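Side-chain contacts in PilM (Escherichia coli, PDB 3EOI), which is of unknown function but belongs to the PilM family and is probably involved in the biogenesis of a plasmid-encoded pilus: residues 76-81 with 91-96; 56-61 with 67-72; 30-35 with 43-48. All coordinates share one frame; numbering follows the deposited sequence.

In the fold
Contact 2 (56-61 with 67-72), closest to the middle of the chain, is an antiparallel hairpin and the only one of the three held by hydrogen bonds across its segments. Contacts 1 and 3 lie on opposite sides of the chain's centre, about 23 Å apart between centres, and rest on apolar side chains. Contacts 1 and 2 are partly buried and reach the same sheet: strand 66-72 leads into helix 77-84, whose Leu77 packs against Lys72. Contact 3, the smallest, is buried though farthest from the centre; it packs the end of helix 10-34 against the loop before helix 47-50, and is joined to contact 2 by probable hydrogen bonds of His60 with Gln44 and Leu45.

Contact 1 (76-81 with 91-96); sequences GLMGAL and LARVEN
Helix 77-84 meets segment 91-96, which carries one strand of the antiparallel sheet, through Met78 and Leu81, both closing on Leu91. Met78 does most of the reaching. Its CG stands anti to the backbone N (chi1 -175°), and bends at chi2 and chi3 then turn the thioether alongside the leucine, the two side chains sliding past each other in opposite directions. Met78 SD lies 3.6 Å from Leu91 CD1 and 3.8 Å from Leu91 CB, while the terminal methyl continues along the strand, where Met78 CE is 4.1 Å from both Ala92 O and Arg93 CG. The arginine's aliphatic stem crosses the methionine at about a right angle. An alanine in place of Met78 would probably uncover one flank of Leu91 and open a gap beside the stem of Arg93.

The helix packs on the sheet by way of strand 119-123 as well, since Leu77, Met78 and Leu81 all touch Ile120, the neighbour in sequence of Ile121, which is hydrogen-bonded through its backbone to Ala92. Leu81 comes to Leu91 from a second direction, nearly perpendicular to it: Leu81 CB is 3.7 Å from Leu91 CD1, and Leu81 CD1 lies 3.9 Å from that same methyl. The sulfur and the Leu81 methylene approach Leu91 CD1 from directions about a right angle apart. Leu81 also meets Ala18 and Phe21 of helix 10-34.

Contact 2 (56-61 with 67-72); sequences KNVSHL and VFVWAK
Trp70 lies across the hairpin of strands 59-63 and 66-72 and covers Ser59, its hydrogen-bonded antiparallel partner. With CG between the backbone N and the carbonyl carbon (chi1 67°), the indole is turned from its own strand toward strand 59-63. CD1 and CD2 skirt Ser59 CB, and the pyrrole part then takes the closest approach: Ser59 CB stands over the ring face, 3.4 Å from Trp70 CE2, and makes a CH-pi contact with the five-membered ring 28° off its normal. Trp70 NE1 is also near that carbon, at 3.6 Å from Ser59 CB. Along the benzo part, CE3 passes Ser59 O, and Trp70 CZ3 lies 3.8 Å from His60 C. Trp70 CZ3 and CH2 both border Leu61 CB, CZ3 the nearer at 3.9 Å, with that methylene at the edge of the indole and in its plane.

Four backbone hydrogen bonds fix this register, in reciprocal pairs between Ser59 and Trp70 and between Leu61 and Phe68. Leu61 O also reaches the rim of the Phe68 ring, 3.5 Å from Phe68 CD2 and in the ring plane. Between these pairs, His60 faces Val69 as a non-hydrogen-bonded pair with its side chain on the other surface of the sheet. There the methyls Val58 CG2 and Val69 CG1 meet at 3.6 Å, and His60 CB lies 3.9 Å from Val69 CG2. The imidazole's polar end turns to the loop before helix 47-50, where NE2 hydrogen-bonds Leu45 N.

The valine surface lies against helix 10-34, with Val58 on Tyr24 and Val67 on Ile28, whereas Trp70 and Phe68 meet Pro116 and Pro112 on the opposite surface. Strand 119-123 continues the sheet beyond Val69.

Contact 3 (30-35 with 43-48); sequences DYLYQH and GQLTSA
Leu45 presents its two methyls to Tyr31 and Leu32, consecutive residues near the end of helix 10-34. Leucine and tyrosine cross at a slant, with both methyls gathered at one side of the phenol: Leu45 CD1 is 3.8 Å from both Tyr31 CD2 and Tyr31 CB, and Leu45 CD2 lies 3.9 Å from that same ring carbon and 4.1 Å from Tyr31 CE2. The approach to the ring is thus oblique and made at the CB end and along the CD2-CE2 side, well short of the hydroxyl. Tyr31 takes up this position with CG anti to the backbone N (chi1 -172°), and in both Tyr31 and Leu45 the bond from CA to CB is directed toward the opposing segment. Leu32 adds a looser touch, Leu32 CD2 standing 4.3 Å from Leu45 CD2.

The contact joins the last turn of helix 10-34 to the loop that leads into helix 47-50, whose N-cap is Thr46, directly after Leu45. Helix 10-34 ends here: His35 N still hydrogen-bonds to Tyr31 O, but His35 is the first residue to leave helical geometry. His35 CD2 lies over one face of the Tyr31 ring, 3.5 Å above its plane and offset toward the rim, while Tyr31 OH in turn lies over the His35 ring, also toward its rim. Around the leucine, Arg38 touches Tyr31, Leu32 and Leu45 alike, and Leu50 of helix 47-50 and Ile62 of strand 59-63 also pack against Leu45.

Contact 1 (76-81 with 91-96)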
# COMPACT_ATOMS: atom_id res chain seq x y z
N GLY A 76 -4.86 13.84 2.07
CA GLY A 76 -6.03 13.18 2.59
C GLY A 76 -6.08 11.67 2.28
O GLY A 76 -6.98 11.00 2.71
N LEU A 77 -5.13 11.15 1.52
CA LEU A 77 -5.16 9.71 1.25
C LEU A 77 -4.98 8.96 2.59
O LEU A 77 -5.62 7.95 2.83
CB LEU A 77 -4.08 9.33 0.22
CG LEU A 77 -3.93 7.83 -0.11
CD1 LEU A 77 -5.27 7.24 -0.62
CD2 LEU A 77 -2.79 7.56 -1.06
N MET A 78 -4.14 9.48 3.50
CA MET A 78 -3.94 8.78 4.78
C MET A 78 -5.24 8.73 5.54
O MET A 78 -5.62 7.69 6.01
CB MET A 78 -2.86 9.47 5.61
CG MET A 78 -2.49 8.75 6.90
SD MET A 78 -1.44 7.25 6.71
CE MET A 78 0.15 7.98 6.25
N GLY A 79 -5.93 9.86 5.59
CA GLY A 79 -7.22 9.90 6.34
C GLY A 79 -8.26 8.97 5.68
O GLY A 79 -9.10 8.41 6.38
N ALA A 80 -8.21 8.82 4.35
CA ALA A 80 -9.20 7.96 3.69
C ALA A 80 -8.88 6.49 4.00
O ALA A 80 -9.79 5.68 4.22
CB ALA A 80 -9.20 8.21 2.21
N LEU A 81 -7.58 6.16 4.03
CA LEU A 81 -7.20 4.81 4.40
C LEU A 81 -7.62 4.51 5.79
O LEU A 81 -8.10 3.40 6.10
CB LEU A 81 -5.67 4.65 4.28
CG LEU A 81 -5.17 4.61 2.84
CD1 LEU A 81 -3.67 4.76 2.80
CD2 LEU A 81 -5.56 3.29 2.14
N LEU A 91 -0.01 2.23 9.29
CA LEU A 91 0.56 2.79 8.09
C LEU A 91 1.82 3.61 8.39
O LEU A 91 2.04 4.00 9.53
CB LEU A 91 -0.44 3.69 7.37
CG LEU A 91 -1.73 2.98 6.92
CD1 LEU A 91 -2.78 3.96 6.50
CD2 LEU A 91 -1.43 1.94 5.83
N ALA A 92 2.59 3.82 7.35
CA ALA A 92 3.85 4.60 7.39
C ALA A 92 4.03 5.35 6.07
O ALA A 92 3.13 5.33 5.21
CB ALA A 92 5.10 3.68 7.68
N ARG A 93 5.17 6.04 5.96
CA ARG A 93 5.49 6.90 4.82
C ARG A 93 6.91 6.62 4.33
O ARG A 93 7.72 6.16 5.10
CB ARG A 93 5.43 8.41 5.26
CG ARG A 93 4.04 9.01 5.36
CD ARG A 93 3.98 10.26 6.29
NE ARG A 93 5.06 11.24 6.13
CZ ARG A 93 5.35 12.16 7.04
NH1 ARG A 93 4.66 12.22 8.18
NH2 ARG A 93 6.33 13.03 6.84
N VAL A 94 7.20 6.88 3.06
CA VAL A 94 8.61 6.78 2.60
C VAL A 94 8.94 8.13 2.03
O VAL A 94 8.21 8.63 1.16
CB VAL A 94 8.82 5.71 1.52
CG1 VAL A 94 10.28 5.74 0.99
CG2 VAL A 94 8.42 4.32 2.14
N GLU A 95 10.02 8.71 2.56
CA GLU A 95 10.50 10.03 2.15
C GLU A 95 12.04 9.96 2.10
O GLU A 95 12.70 9.41 2.99
CB GLU A 95 10.05 11.07 3.16
CG GLU A 95 10.51 12.45 2.87
CD GLU A 95 9.84 13.45 3.80
OE1 GLU A 95 8.59 13.48 3.83
OE2 GLU A 95 10.57 14.18 4.52
N ASN A 96 12.62 10.44 1.01
CA ASN A 96 14.07 10.37 0.86
C ASN A 96 14.71 9.01 1.17
O ASN A 96 15.74 8.94 1.82
CB ASN A 96 14.72 11.55 1.58
CG ASN A 96 14.13 12.87 1.10
OD1 ASN A 96 13.49 13.59 1.86
ND2 ASN A 96 14.28 13.15 -0.19

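Contact 2 (56-61 with 67-72)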
# COMPACT_ATOMS: atom_id res chain seq x y z
N LYS A 56 -3.48 -0.84 -11.13
CA LYS A 56 -2.48 0.13 -11.49
C LYS A 56 -2.13 1.04 -10.32
O LYS A 56 -1.08 1.67 -10.34
CB LYS A 56 -2.95 0.97 -12.68
CG LYS A 56 -1.81 1.44 -13.57
CD LYS A 56 -0.52 1.63 -12.76
CE LYS A 56 0.49 2.47 -13.53
NZ LYS A 56 0.10 3.91 -13.55
N ASN A 57 -2.99 1.12 -9.31
CA ASN A 57 -2.75 2.11 -8.29
C ASN A 57 -2.34 1.55 -6.93
O ASN A 57 -2.30 2.28 -5.96
CB ASN A 57 -3.93 3.08 -8.15
CG ASN A 57 -5.21 2.37 -7.87
OD1 ASN A 57 -5.20 1.14 -7.78
ND2 ASN A 57 -6.34 3.12 -7.75
N VAL A 58 -2.00 0.26 -6.87
CA VAL A 58 -1.45 -0.30 -5.61
C VAL A 58 -0.38 -1.32 -5.96
O VAL A 58 -0.55 -2.07 -6.92
CB VAL A 58 -2.52 -0.84 -4.65
CG1 VAL A 58 -3.55 -1.63 -5.35
CG2 VAL A 58 -1.87 -1.64 -3.52
N SER A 59 0.77 -1.30 -5.26
CA SER A 59 1.90 -2.17 -5.57
C SER A 59 2.29 -2.90 -4.29
O SER A 59 1.96 -2.46 -3.20
CB SER A 59 3.08 -1.33 -6.00
OG SER A 59 2.71 -0.51 -7.15
N HIS A 60 2.95 -4.05 -4.48
CA HIS A 60 3.45 -4.80 -3.37
C HIS A 60 4.72 -5.58 -3.66
O HIS A 60 5.14 -5.75 -4.81
CB HIS A 60 2.36 -5.67 -2.74
CG HIS A 60 2.23 -7.04 -3.37
ND1 HIS A 60 1.48 -7.24 -4.51
CD2 HIS A 60 2.65 -8.27 -2.96
CE1 HIS A 60 1.51 -8.54 -4.82
NE2 HIS A 60 2.21 -9.18 -3.90
N LEU A 61 5.38 -5.96 -2.58
CA LEU A 61 6.62 -6.70 -2.72
C LEU A 61 6.87 -7.42 -1.41
O LEU A 61 6.62 -6.88 -0.34
CB LEU A 61 7.83 -5.80 -3.02
CG LEU A 61 9.24 -6.43 -2.85
CD1 LEU A 61 9.54 -7.32 -4.05
CD2 LEU A 61 10.23 -5.27 -2.75
N VAL A 67 6.15 -8.13 3.99
CA VAL A 67 5.44 -7.67 2.84
C VAL A 67 5.17 -6.17 2.96
O VAL A 67 4.84 -5.62 4.06
CB VAL A 67 4.08 -8.40 2.67
CG1 VAL A 67 3.12 -8.21 3.85
CG2 VAL A 67 3.39 -8.03 1.32
N PHE A 68 5.30 -5.51 1.82
CA PHE A 68 5.15 -4.06 1.71
C PHE A 68 4.09 -3.79 0.64
O PHE A 68 4.15 -4.37 -0.50
CB PHE A 68 6.43 -3.45 1.16
CG PHE A 68 7.64 -3.65 2.01
CD1 PHE A 68 8.11 -2.63 2.83
CD2 PHE A 68 8.33 -4.89 2.00
CE1 PHE A 68 9.25 -2.84 3.66
CE2 PHE A 68 9.42 -5.09 2.81
CZ PHE A 68 9.89 -4.08 3.63
N VAL A 69 3.16 -2.89 0.96
CA VAL A 69 2.08 -2.54 0.05
C VAL A 69 2.05 -1.01 0.04
O VAL A 69 2.11 -0.36 1.11
CB VAL A 69 0.70 -3.06 0.56
CG1 VAL A 69 -0.43 -2.58 -0.33
CG2 VAL A 69 0.74 -4.56 0.66
N TRP A 70 2.01 -0.42 -1.13
CA TRP A 70 2.11 1.04 -1.16
C TRP A 70 1.36 1.70 -2.30
O TRP A 70 1.02 1.07 -3.33
CB TRP A 70 3.59 1.46 -1.22
CG TRP A 70 4.33 1.10 -2.53
CD1 TRP A 70 4.37 1.84 -3.67
CD2 TRP A 70 5.08 -0.09 -2.80
NE1 TRP A 70 5.14 1.21 -4.61
CE2 TRP A 70 5.56 -0.00 -4.12
CE3 TRP A 70 5.39 -1.23 -2.05
CZ2 TRP A 70 6.32 -0.98 -4.69
CZ3 TRP A 70 6.16 -2.24 -2.65
CH2 TRP A 70 6.61 -2.09 -3.98
N ALA A 71 1.11 2.99 -2.06
CA ALA A 71 0.46 3.83 -3.10
C ALA A 71 1.01 5.25 -3.05
O ALA A 71 1.45 5.72 -2.00
CB ALA A 71 -1.06 3.83 -2.95
N LYS A 72 1.01 5.92 -4.20
CA LYS A 72 1.48 7.29 -4.29
C LYS A 72 0.69 8.18 -3.33
O LYS A 72 -0.53 8.17 -3.37
CB LYS A 72 1.30 7.81 -5.72
CG LYS A 72 1.63 9.29 -5.93
CD LYS A 72 2.05 9.62 -7.40
CE LYS A 72 0.92 10.27 -8.24
NZ LYS A 72 1.36 10.70 -9.63

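Contact 3 (30-35 with 43-48)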
# COMPACT_ATOMS: atom_id res chain seq x y z
N ASP A 30 -4.41 -11.73 4.22
CA ASP A 30 -5.10 -12.97 4.47
C ASP A 30 -4.34 -14.15 3.89
O ASP A 30 -4.19 -15.18 4.55
CB ASP A 30 -6.50 -12.89 3.90
CG ASP A 30 -7.38 -11.87 4.66
OD1 ASP A 30 -6.91 -11.28 5.68
OD2 ASP A 30 -8.54 -11.64 4.28
N TYR A 31 -3.81 -14.01 2.67
CA TYR A 31 -3.08 -15.13 2.05
C TYR A 31 -1.84 -15.45 2.89
O TYR A 31 -1.52 -16.66 3.15
CB TYR A 31 -2.58 -14.76 0.62
CG TYR A 31 -2.01 -15.96 -0.05
CD1 TYR A 31 -2.84 -16.88 -0.72
CD2 TYR A 31 -0.63 -16.25 0.00
CE1 TYR A 31 -2.33 -18.05 -1.28
CE2 TYR A 31 -0.11 -17.43 -0.54
CZ TYR A 31 -0.96 -18.32 -1.20
OH TYR A 31 -0.46 -19.47 -1.78
N LEU A 32 -1.06 -14.43 3.26
CA LEU A 32 0.17 -14.73 3.99
C LEU A 32 -0.10 -15.21 5.41
O LEU A 32 0.72 -15.96 5.97
CB LEU A 32 1.11 -13.51 4.00
CG LEU A 32 1.64 -13.12 2.64
CD1 LEU A 32 2.32 -11.77 2.81
CD2 LEU A 32 2.59 -14.19 2.11
N TYR A 33 -1.20 -14.79 6.01
CA TYR A 33 -1.57 -15.37 7.32
C TYR A 33 -1.87 -16.86 7.22
O TYR A 33 -1.53 -17.66 8.10
CB TYR A 33 -2.84 -14.69 7.77
CG TYR A 33 -3.39 -15.11 9.13
CD1 TYR A 33 -2.85 -14.63 10.33
CD2 TYR A 33 -4.46 -15.99 9.21
CE1 TYR A 33 -3.41 -15.00 11.55
CE2 TYR A 33 -5.02 -16.37 10.44
CZ TYR A 33 -4.45 -15.90 11.58
OH TYR A 33 -4.99 -16.28 12.80
N GLN A 34 -2.62 -17.25 6.19
CA GLN A 34 -2.87 -18.67 5.88
C GLN A 34 -1.59 -19.47 5.56
O GLN A 34 -1.44 -20.62 5.96
CB GLN A 34 -3.85 -18.77 4.69
CG GLN A 34 -5.24 -18.26 5.07
CD GLN A 34 -6.17 -18.23 3.84
OE1 GLN A 34 -5.99 -19.02 2.91
NE2 GLN A 34 -7.16 -17.35 3.87
N HIS A 35 -0.66 -18.83 4.84
CA HIS A 35 0.51 -19.46 4.28
C HIS A 35 1.78 -18.70 4.63
O HIS A 35 2.44 -18.14 3.74
CB HIS A 35 0.42 -19.50 2.76
CG HIS A 35 -0.77 -20.25 2.26
ND1 HIS A 35 -0.83 -21.62 2.26
CD2 HIS A 35 -1.98 -19.82 1.82
CE1 HIS A 35 -2.00 -22.01 1.78
NE2 HIS A 35 -2.71 -20.94 1.50
N GLY A 43 9.21 -11.68 -3.94
CA GLY A 43 8.45 -11.41 -5.19
C GLY A 43 7.06 -10.95 -4.82
O GLY A 43 6.89 -10.20 -3.87
N GLN A 44 6.10 -11.36 -5.62
CA GLN A 44 4.73 -10.94 -5.41
C GLN A 44 3.80 -12.14 -5.42
O GLN A 44 4.07 -13.17 -6.09
CB GLN A 44 4.26 -10.03 -6.57
CG GLN A 44 4.72 -8.58 -6.58
CD GLN A 44 6.15 -8.36 -7.01
OE1 GLN A 44 6.67 -9.06 -7.90
NE2 GLN A 44 6.80 -7.34 -6.42
N LEU A 45 2.64 -11.98 -4.76
CA LEU A 45 1.59 -12.97 -4.85
C LEU A 45 0.90 -12.77 -6.19
O LEU A 45 0.93 -11.67 -6.76
CB LEU A 45 0.57 -12.78 -3.73
CG LEU A 45 1.15 -12.82 -2.34
CD1 LEU A 45 -0.00 -12.72 -1.37
CD2 LEU A 45 1.85 -14.14 -2.11
N THR A 46 0.25 -13.79 -6.70
CA THR A 46 -0.37 -13.65 -8.03
C THR A 46 -1.83 -13.23 -7.98
O THR A 46 -2.47 -13.25 -6.93
CB THR A 46 -0.33 -14.98 -8.81
OG1 THR A 46 -1.15 -15.93 -8.12
CG2 THR A 46 1.13 -15.52 -8.94
N SER A 47 -2.36 -12.87 -9.15
CA SER A 47 -3.80 -12.53 -9.27
C SER A 47 -4.68 -13.67 -8.84
O SER A 47 -5.67 -13.45 -8.11
CB SER A 47 -4.15 -12.09 -10.69
OG SER A 47 -3.74 -10.74 -10.85
N ALA A 48 -4.31 -14.89 -9.21
CA ALA A 48 -5.09 -16.03 -8.74
C ALA A 48 -5.07 -16.15 -7.21
O ALA A 48 -6.12 -16.36 -6.60
CB ALA A 48 -4.61 -17.33 -9.37